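Local coordinates for protein virC2 (Agrobacterium tumefaciens, PDB 2RH3), which enhances T-DNA transfer and virulence, probably by binding DNA through its C-terminal ribbon-helix-helix domain, the part of the protein present here, at residues Ala7-Tyr18 with Ser28-Arg36; Arg52-Ile60 with Thr106-Ala114. One frame throughout, in Å; residues are numbered along the deposited sequence.

Contact 1: Ala7-Tyr18 with Ser28-Arg36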
loop_
_atom_site.group_PDB
_atom_site.type_symbol
_atom_site.label_atom_id
_atom_site.label_comp_id
_atom_site.label_asym_id
_atom_site.label_seq_id
_atom_site.Cartn_x
_atom_site.Cartn_y
_atom_site.Cartn_z
ATOM N N ALA A 7 -4.693 3.084 -3.754
ATOM C CA ALA A 7 -5.017 1.844 -3.061
ATOM C C ALA A 7 -6.469 1.821 -2.629
ATOM O O ALA A 7 -7.093 2.868 -2.481
ATOM C CB ALA A 7 -4.119 1.663 -1.846
ATOM N N ARG A 8 -6.993 0.617 -2.428
ATOM C CA ARG A 8 -8.360 0.436 -1.927
ATOM C C ARG A 8 -8.330 0.103 -0.440
ATOM O O ARG A 8 -7.473 -0.637 0.010
ATOM C CB ARG A 8 -9.026 -0.738 -2.634
ATOM C CG ARG A 8 -9.341 -0.534 -4.093
ATOM C CD ARG A 8 -10.106 -1.736 -4.604
ATOM N NE ARG A 8 -10.549 -1.545 -5.983
ATOM C CZ ARG A 8 -11.678 -0.937 -6.332
ATOM N NH1 ARG A 8 -12.498 -0.444 -5.410
ATOM N NH2 ARG A 8 -11.984 -0.816 -7.614
ATOM N N PRO A 9 -9.297 0.616 0.330
ATOM C CA PRO A 9 -9.349 0.180 1.723
ATOM C C PRO A 9 -9.535 -1.341 1.863
ATOM O O PRO A 9 -10.189 -1.972 1.007
ATOM C CB PRO A 9 -10.564 0.933 2.275
ATOM C CG PRO A 9 -10.685 2.151 1.384
ATOM C CD PRO A 9 -10.333 1.622 0.023
ATOM N N PRO A 10 -8.964 -1.930 2.928
ATOM C CA PRO A 10 -9.093 -3.359 3.149
ATOM C C PRO A 10 -10.503 -3.729 3.613
ATOM O O PRO A 10 -11.264 -2.863 4.100
ATOM C CB PRO A 10 -8.082 -3.626 4.269
ATOM C CG PRO A 10 -8.037 -2.349 5.035
ATOM C CD PRO A 10 -8.178 -1.275 3.996
ATOM N N ALA A 11 -10.834 -5.014 3.481
ATOM C CA ALA A 11 -12.048 -5.576 4.067
ATOM C C ALA A 11 -12.004 -5.510 5.597
ATOM O O ALA A 11 -10.926 -5.494 6.186
ATOM C CB ALA A 11 -12.208 -7.023 3.623
ATOM N N PRO A 12 -13.184 -5.484 6.253
ATOM C CA PRO A 12 -13.151 -5.552 7.705
ATOM C C PRO A 12 -12.378 -6.751 8.229
ATOM O O PRO A 12 -12.364 -7.819 7.600
ATOM C CB PRO A 12 -14.635 -5.663 8.082
ATOM C CG PRO A 12 -15.328 -4.970 6.995
ATOM C CD PRO A 12 -14.563 -5.360 5.752
ATOM N N GLU A 13 -11.727 -6.544 9.369
ATOM C CA GLU A 13 -10.914 -7.545 10.078
ATOM C C GLU A 13 -9.552 -7.853 9.440
ATOM O O GLU A 13 -8.764 -8.617 10.010
ATOM C CB GLU A 13 -11.707 -8.842 10.370
ATOM C CG GLU A 13 -13.075 -8.628 11.038
ATOM C CD GLU A 13 -13.012 -8.457 12.554
ATOM O OE1 GLU A 13 -11.950 -8.073 13.094
ATOM O OE2 GLU A 13 -14.046 -8.704 13.212
ATOM N N VAL A 14 -9.260 -7.258 8.282
ATOM C CA VAL A 14 -7.925 -7.373 7.672
ATOM C C VAL A 14 -6.910 -6.603 8.518
ATOM O O VAL A 14 -5.779 -7.052 8.719
ATOM C CB VAL A 14 -7.901 -6.857 6.202
ATOM C CG1 VAL A 14 -6.462 -6.718 5.641
ATOM C CG2 VAL A 14 -8.750 -7.765 5.307
ATOM N N SER A 15 -7.353 -5.456 9.021
ATOM C CA SER A 15 -6.505 -4.521 9.754
ATOM C C SER A 15 -7.242 -3.948 10.957
ATOM O O SER A 15 -8.194 -3.162 10.807
ATOM C CB SER A 15 -6.091 -3.365 8.834
ATOM O OG SER A 15 -5.375 -2.398 9.585
ATOM N N LYS A 16 -6.806 -4.317 12.161
ATOM C CA LYS A 16 -7.380 -3.717 13.364
ATOM C C LYS A 16 -7.111 -2.216 13.400
ATOM O O LYS A 16 -7.959 -1.436 13.840
ATOM C CB LYS A 16 -6.853 -4.381 14.633
ATOM C CG LYS A 16 -7.342 -5.811 14.833
ATOM C CD LYS A 16 -6.703 -6.406 16.080
ATOM C CE LYS A 16 -6.922 -7.910 16.169
ATOM N NZ LYS A 16 -6.243 -8.463 17.370
ATOM N N ILE A 17 -5.935 -1.811 12.909
ATOM C CA ILE A 17 -5.611 -0.380 12.865
ATOM C C ILE A 17 -6.589 0.387 11.985
ATOM O O ILE A 17 -7.138 1.423 12.396
ATOM C CB ILE A 17 -4.136 -0.128 12.449
ATOM C CG1 ILE A 17 -3.213 -0.507 13.613
ATOM C CG2 ILE A 17 -3.922 1.351 12.095
ATOM C CD1 ILE A 17 -1.726 -0.573 13.250
ATOM N N TYR A 18 -6.836 -0.123 10.785
ATOM C CA TYR A 18 -7.729 0.560 9.857
ATOM C C TYR A 18 -9.155 0.586 10.425
ATOM O O TYR A 18 -9.819 1.642 10.432
ATOM C CB TYR A 18 -7.721 -0.145 8.487
ATOM C CG TYR A 18 -8.707 0.476 7.538
ATOM C CD1 TYR A 18 -8.415 1.688 6.902
ATOM C CD2 TYR A 18 -9.948 -0.130 7.292
ATOM C CE1 TYR A 18 -9.334 2.283 6.047
ATOM C CE2 TYR A 18 -10.862 0.456 6.425
ATOM C CZ TYR A 18 -10.549 1.662 5.820
ATOM O OH TYR A 18 -11.469 2.272 4.996
ATOM N N SER A 28 -10.810 7.384 3.488
ATOM C CA SER A 28 -9.728 8.014 2.726
ATOM C C SER A 28 -8.612 8.525 3.632
ATOM O O SER A 28 -7.439 8.213 3.417
ATOM C CB SER A 28 -10.257 9.169 1.871
ATOM O OG SER A 28 -9.200 9.742 1.121
ATOM N N LYS A 29 -8.987 9.313 4.641
ATOM C CA LYS A 29 -8.031 9.835 5.626
ATOM C C LYS A 29 -7.318 8.693 6.350
ATOM O O LYS A 29 -6.091 8.710 6.534
ATOM C CB LYS A 29 -8.733 10.731 6.647
ATOM C CG LYS A 29 -7.891 11.025 7.890
ATOM C CD LYS A 29 -8.154 12.393 8.458
ATOM C CE LYS A 29 -6.969 12.825 9.313
ATOM N NZ LYS A 29 -7.253 14.054 10.089
ATOM N N SER A 30 -8.101 7.702 6.768
ATOM C CA SER A 30 -7.555 6.572 7.515
ATOM C C SER A 30 -6.509 5.831 6.685
ATOM O O SER A 30 -5.426 5.501 7.189
ATOM C CB SER A 30 -8.683 5.633 7.953
ATOM O OG SER A 30 -9.581 6.303 8.840
ATOM N N LEU A 31 -6.828 5.551 5.417
ATOM C CA LEU A 31 -5.887 4.813 4.568
ATOM C C LEU A 31 -4.630 5.635 4.284
ATOM O O LEU A 31 -3.530 5.084 4.231
ATOM C CB LEU A 31 -6.546 4.315 3.278
ATOM C CG LEU A 31 -5.809 3.137 2.611
ATOM C CD1 LEU A 31 -5.731 1.925 3.547
ATOM C CD2 LEU A 31 -6.440 2.760 1.290
ATOM N N GLN A 32 -4.802 6.943 4.127
ATOM C CA GLN A 32 -3.679 7.842 3.867
ATOM C C GLN A 32 -2.717 7.877 5.053
ATOM O O GLN A 32 -1.494 7.891 4.858
ATOM C CB GLN A 32 -4.186 9.243 3.525
ATOM C CG GLN A 32 -4.573 9.401 2.064
ATOM C CD GLN A 32 -5.511 10.575 1.809
ATOM O OE1 GLN A 32 -5.890 11.307 2.728
ATOM N NE2 GLN A 32 -5.896 10.754 0.550
ATOM N N MET A 33 -3.273 7.878 6.269
ATOM C CA MET A 33 -2.482 7.825 7.517
ATOM C C MET A 33 -1.628 6.558 7.546
ATOM O O MET A 33 -0.419 6.613 7.818
ATOM C CB MET A 33 -3.387 7.886 8.753
ATOM C CG MET A 33 -4.014 9.268 8.961
ATOM S SD MET A 33 -5.297 9.225 10.209
ATOM C CE MET A 33 -4.301 8.915 11.675
ATOM N N ILE A 34 -2.269 5.428 7.258
ATOM C CA ILE A 34 -1.565 4.152 7.232
ATOM C C ILE A 34 -0.506 4.118 6.134
ATOM O O ILE A 34 0.624 3.711 6.391
ATOM C CB ILE A 34 -2.517 2.952 7.085
ATOM C CG1 ILE A 34 -3.450 2.870 8.305
ATOM C CG2 ILE A 34 -1.689 1.661 6.983
ATOM C CD1 ILE A 34 -4.590 1.848 8.156
ATOM N N LEU A 35 -0.879 4.565 4.934
ATOM C CA LEU A 35 0.034 4.517 3.783
ATOM C C LEU A 35 1.319 5.310 4.032
ATOM O O LEU A 35 2.401 4.909 3.571
ATOM C CB LEU A 35 -0.676 5.005 2.511
ATOM C CG LEU A 35 0.004 4.738 1.163
ATOM C CD1 LEU A 35 0.425 3.285 1.039
ATOM C CD2 LEU A 35 -0.909 5.138 0.011
ATOM N N ARG A 36 1.207 6.424 4.745
ATOM C CA ARG A 36 2.372 7.264 5.060
ATOM C C ARG A 36 3.430 6.436 5.797
ATOM O O ARG A 36 4.628 6.468 5.453
ATOM C CB ARG A 36 1.934 8.476 5.890
ATOM C CG ARG A 36 3.057 9.440 6.238
ATOM C CD ARG A 36 2.546 10.682 6.957
ATOM N NE ARG A 36 1.795 11.562 6.067
ATOM C CZ ARG A 36 0.517 11.885 6.233
ATOM N NH1 ARG A 36 -0.164 11.410 7.269
ATOM N NH2 ARG A 36 -0.077 12.696 5.365
#
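Leu31 and Ile34 of helix 27-47 reach out to the chain that leaves strand 2-7 and turns into helix 16-21. This is part of the core of the ribbon-helix-helix fold. With CG anti to the backbone N (chi1 -159°), Leu31 lies against the chain after the strand and spreads its two methyls along it. Leu31 CD2 presses on the backbone at the Arg8-Pro9 peptide, 3.7 Å from Pro9 N, and also meets Ala7 CB. Leu31 CD1 lies 4.1 Å from Pro10 CD and also nears the Tyr18 ring. Pro10 and Leu31 run past each other in opposite directions. Pro10 in turn covers one face of the Tyr18 ring, with Pro10 CD 3.8 Å above the ring plane, over the centre. The Tyr18 ring turns its CD1-CE1 side to the helix. Ser30 CB approaches obliquely, 3.9 Å from Tyr18 CE1. Ile34 crosses Tyr18 at about a right angle. Ile34 CD1 sits at the ring edge, 3.7 Å from Tyr18 CB. Ile34 CD1 also lies 4.0 Å from Ile17 CG2. Ser15 is the N-cap of helix 16-21. Ser15 OG accepts a nearly straight capping bond from Tyr18 N (3.0 Å, 165°) and is also bonded to Glu116 of helix 97-118. Ser30 OG is hydrogen-bonded to Ser26 O, just before helix 27-47. The hydroxyls of Ser15 and Ser30 thus find partners on their own side or outside both segments. Between the segments, the join is apolar and rests on van der Waals packing of Leu31 and Ile34 against Ala7, prolines, Tyr18, Ile17 and backbone.

Contact 2: Arg52-Ile60 with Thr106-Ala114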
loop_
_atom_site.group_PDB
_atom_site.type_symbol
_atom_site.label_atom_id
_atom_site.label_comp_id
_atom_site.label_asym_id
_atom_site.label_seq_id
_atom_site.Cartn_x
_atom_site.Cartn_y
_atom_site.Cartn_z
ATOM N N ARG A 52 10.844 -7.917 -2.167
ATOM C CA ARG A 52 10.420 -8.940 -3.131
ATOM C C ARG A 52 9.851 -10.187 -2.453
ATOM O O ARG A 52 9.195 -11.004 -3.102
ATOM C CB ARG A 52 11.563 -9.307 -4.080
ATOM C CG ARG A 52 12.016 -8.152 -4.951
ATOM C CD ARG A 52 13.128 -8.561 -5.899
ATOM N NE ARG A 52 14.058 -7.456 -6.100
ATOM C CZ ARG A 52 15.126 -7.230 -5.342
ATOM N NH1 ARG A 52 15.415 -8.045 -4.335
ATOM N NH2 ARG A 52 15.910 -6.189 -5.594
ATOM N N ALA A 53 10.098 -10.318 -1.148
ATOM C CA ALA A 53 9.557 -11.424 -0.344
ATOM C C ALA A 53 8.277 -11.056 0.410
ATOM O O ALA A 53 7.727 -11.861 1.172
ATOM C CB ALA A 53 10.615 -11.934 0.623
ATOM N N ALA A 54 7.808 -9.834 0.207
ATOM C CA ALA A 54 6.659 -9.345 0.930
ATOM C C ALA A 54 5.350 -9.598 0.158
ATOM O O ALA A 54 5.360 -9.697 -1.074
ATOM C CB ALA A 54 6.848 -7.873 1.241
ATOM N N PRO A 55 4.220 -9.730 0.886
ATOM C CA PRO A 55 2.893 -9.916 0.275
ATOM C C PRO A 55 2.563 -8.830 -0.748
ATOM O O PRO A 55 2.996 -7.689 -0.594
ATOM C CB PRO A 55 1.937 -9.798 1.466
ATOM C CG PRO A 55 2.742 -10.117 2.654
ATOM C CD PRO A 55 4.152 -9.708 2.362
ATOM N N LYS A 56 1.795 -9.181 -1.774
ATOM C CA LYS A 56 1.529 -8.271 -2.891
ATOM C C LYS A 56 0.188 -7.539 -2.754
ATOM O O LYS A 56 0.044 -6.401 -3.205
ATOM C CB LYS A 56 1.583 -9.033 -4.229
ATOM C CG LYS A 56 2.972 -9.530 -4.607
ATOM C CD LYS A 56 3.732 -8.493 -5.418
ATOM C CE LYS A 56 5.206 -8.832 -5.494
ATOM N NZ LYS A 56 5.918 -8.462 -4.240
ATOM N N SER A 57 -0.777 -8.199 -2.125
ATOM C CA SER A 57 -2.125 -7.646 -1.973
ATOM C C SER A 57 -2.824 -8.154 -0.713
ATOM O O SER A 57 -2.267 -8.940 0.055
ATOM C CB SER A 57 -2.976 -7.969 -3.210
ATOM O OG SER A 57 -3.008 -9.368 -3.429
ATOM N N TYR A 58 -4.066 -7.708 -0.531
ATOM C CA TYR A 58 -4.848 -7.999 0.666
ATOM C C TYR A 58 -6.332 -8.046 0.306
ATOM O O TYR A 58 -6.729 -7.507 -0.739
ATOM C CB TYR A 58 -4.615 -6.927 1.744
ATOM C CG TYR A 58 -4.742 -5.512 1.219
ATOM C CD1 TYR A 58 -5.989 -4.857 1.210
ATOM C CD2 TYR A 58 -3.631 -4.837 0.711
ATOM C CE1 TYR A 58 -6.115 -3.577 0.711
ATOM C CE2 TYR A 58 -3.745 -3.557 0.189
ATOM C CZ TYR A 58 -4.993 -2.916 0.221
ATOM O OH TYR A 58 -5.112 -1.639 -0.276
ATOM N N PRO A 59 -7.151 -8.692 1.153
ATOM C CA PRO A 59 -8.595 -8.767 0.870
ATOM C C PRO A 59 -9.268 -7.388 0.887
ATOM O O PRO A 59 -8.994 -6.568 1.768
ATOM C CB PRO A 59 -9.133 -9.621 2.021
ATOM C CG PRO A 59 -7.962 -10.384 2.513
ATOM C CD PRO A 59 -6.825 -9.408 2.401
ATOM N N ILE A 60 -10.141 -7.157 -0.091
ATOM C CA ILE A 60 -10.970 -5.945 -0.147
ATOM C C ILE A 60 -12.461 -6.299 0.063
ATOM O O ILE A 60 -12.848 -7.458 -0.119
ATOM C CB ILE A 60 -10.734 -5.186 -1.468
ATOM C CG1 ILE A 60 -11.059 -6.083 -2.670
ATOM C CG2 ILE A 60 -9.282 -4.655 -1.524
ATOM C CD1 ILE A 60 -11.577 -5.338 -3.871
ATOM N N THR A 106 -0.245 -0.814 -2.974
ATOM C CA THR A 106 -0.926 -2.018 -2.530
ATOM C C THR A 106 0.034 -2.979 -1.813
ATOM O O THR A 106 -0.309 -3.530 -0.765
ATOM C CB THR A 106 -1.698 -2.685 -3.694
ATOM O OG1 THR A 106 -2.723 -1.780 -4.143
ATOM C CG2 THR A 106 -2.330 -3.998 -3.246
ATOM N N ALA A 107 1.235 -3.154 -2.364
ATOM C CA ALA A 107 2.259 -3.982 -1.727
ATOM C C ALA A 107 2.701 -3.416 -0.378
ATOM O O ALA A 107 2.871 -4.162 0.575
ATOM C CB ALA A 107 3.477 -4.147 -2.649
ATOM N N ALA A 108 2.896 -2.104 -0.318
ATOM C CA ALA A 108 3.312 -1.443 0.916
ATOM C C ALA A 108 2.275 -1.691 2.025
ATOM O O ALA A 108 2.610 -2.023 3.168
ATOM C CB ALA A 108 3.512 0.035 0.659
ATOM N N LEU A 109 1.009 -1.560 1.664
ATOM C CA LEU A 109 -0.074 -1.801 2.622
ATOM C C LEU A 109 -0.195 -3.273 2.987
ATOM O O LEU A 109 -0.399 -3.612 4.145
ATOM C CB LEU A 109 -1.390 -1.265 2.063
ATOM C CG LEU A 109 -1.516 0.254 2.037
ATOM C CD1 LEU A 109 -2.710 0.636 1.149
ATOM C CD2 LEU A 109 -1.675 0.837 3.447
ATOM N N ALA A 110 -0.080 -4.154 1.987
ATOM C CA ALA A 110 -0.138 -5.580 2.226
ATOM C C ALA A 110 0.905 -5.989 3.275
ATOM O O ALA A 110 0.624 -6.808 4.132
ATOM C CB ALA A 110 0.066 -6.340 0.924
ATOM N N CYS A 111 2.090 -5.389 3.177
ATOM C CA CYS A 111 3.197 -5.599 4.108
ATOM C C CYS A 111 2.879 -5.096 5.529
ATOM O O CYS A 111 3.164 -5.775 6.518
ATOM C CB CYS A 111 4.454 -4.909 3.560
ATOM S SG CYS A 111 5.963 -5.275 4.447
ATOM N N PHE A 112 2.280 -3.910 5.611
ATOM C CA PHE A 112 1.877 -3.298 6.876
ATOM C C PHE A 112 0.825 -4.188 7.556
ATOM O O PHE A 112 0.918 -4.485 8.754
ATOM C CB PHE A 112 1.290 -1.898 6.595
ATOM C CG PHE A 112 0.895 -1.157 7.833
ATOM C CD1 PHE A 112 1.762 -0.230 8.409
ATOM C CD2 PHE A 112 -0.347 -1.376 8.422
ATOM C CE1 PHE A 112 1.396 0.460 9.580
ATOM C CE2 PHE A 112 -0.711 -0.704 9.585
ATOM C CZ PHE A 112 0.155 0.220 10.154
ATOM N N PHE A 113 -0.174 -4.622 6.781
ATOM C CA PHE A 113 -1.244 -5.454 7.316
ATOM C C PHE A 113 -0.739 -6.836 7.765
ATOM O O PHE A 113 -1.187 -7.342 8.783
ATOM C CB PHE A 113 -2.396 -5.616 6.328
ATOM C CG PHE A 113 -3.043 -4.317 5.889
ATOM C CD1 PHE A 113 -3.196 -3.223 6.774
ATOM C CD2 PHE A 113 -3.544 -4.205 4.593
ATOM C CE1 PHE A 113 -3.805 -2.031 6.343
ATOM C CE2 PHE A 113 -4.167 -3.030 4.165
ATOM C CZ PHE A 113 -4.287 -1.940 5.042
ATOM N N ALA A 114 0.188 -7.430 7.007
ATOM C CA ALA A 114 0.755 -8.732 7.394
ATOM C C ALA A 114 1.567 -8.611 8.684
ATOM O O ALA A 114 1.562 -9.519 9.528
ATOM C CB ALA A 114 1.611 -9.316 6.263
HETATM O O HOH W 1 4.660 -5.860 -0.112
HETATM O O HOH W 2 -5.216 -1.608 -3.136
#
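Tyr58 and Phe113 meet through two different first torsions. Tyr58 CG lies between its backbone N and carbonyl carbon (chi1 49°), which brings the ring over the helix. Phe113 CG is anti to its carbonyl carbon (chi1 -58°), which sends the ring edge toward Tyr58. The result is a T-shaped (edge-to-face) pair in this ribbon-helix-helix domain, where the loop before strand 71-76 runs across helix 97-118. The planes stand at 89° and the ring centroids are 5.0 Å apart. The edge of Phe113 points at the Tyr58 face, with Phe113 CE2 3.7 Å above the Tyr58 ring plane, over its centre. The Tyr58 edge meets the helix backbone, with Tyr58 CE2 3.6 Å from Thr106 O. Leu109 CB approaches the ring obliquely. Next to the ring, small residues let the loop lie close. Ala110 CB fits between two loop carbonyls, 3.6 Å from both Pro55 O and Ser57 O. Pro55 extends the packing along the helix, its CB against Ala110 CB and its CG against Ala114 CB. The Lys56 side chain starts out away from the helix, but Lys56 O lies 3.4 Å from Thr106 CG2. The polar end of Tyr58 is bonded to Arg8 O, and Thr106 OG1 to His102 O. One water also joins the two side chains, donating to Tyr58 OH at 2.9 Å and to Thr106 OG1 at 2.7 Å.

How the contacts relate
From the N terminus, strand 2-7 leads into contact 1. This contact closes a short loop, with nine residues between its segments, that takes in the rest of helix 16-21. It ties the chain after the strand to helix 27-47. Contact 2 follows in series. It closes a much longer loop, through strand 71-76 and helix 79-89, and brings the loop after helix 27-47 onto helix 97-118. The two contacts neither nest nor cross, but they touch side by side. Ala11 N probably bonds to Pro59 O, 3.0 Å away. Ala7 CB packs on Leu109 CD1, and Ser15 CB on Phe113 CD1. These touches pack the chain after strand 2-7 against helix 97-118 and the loop at 52-60.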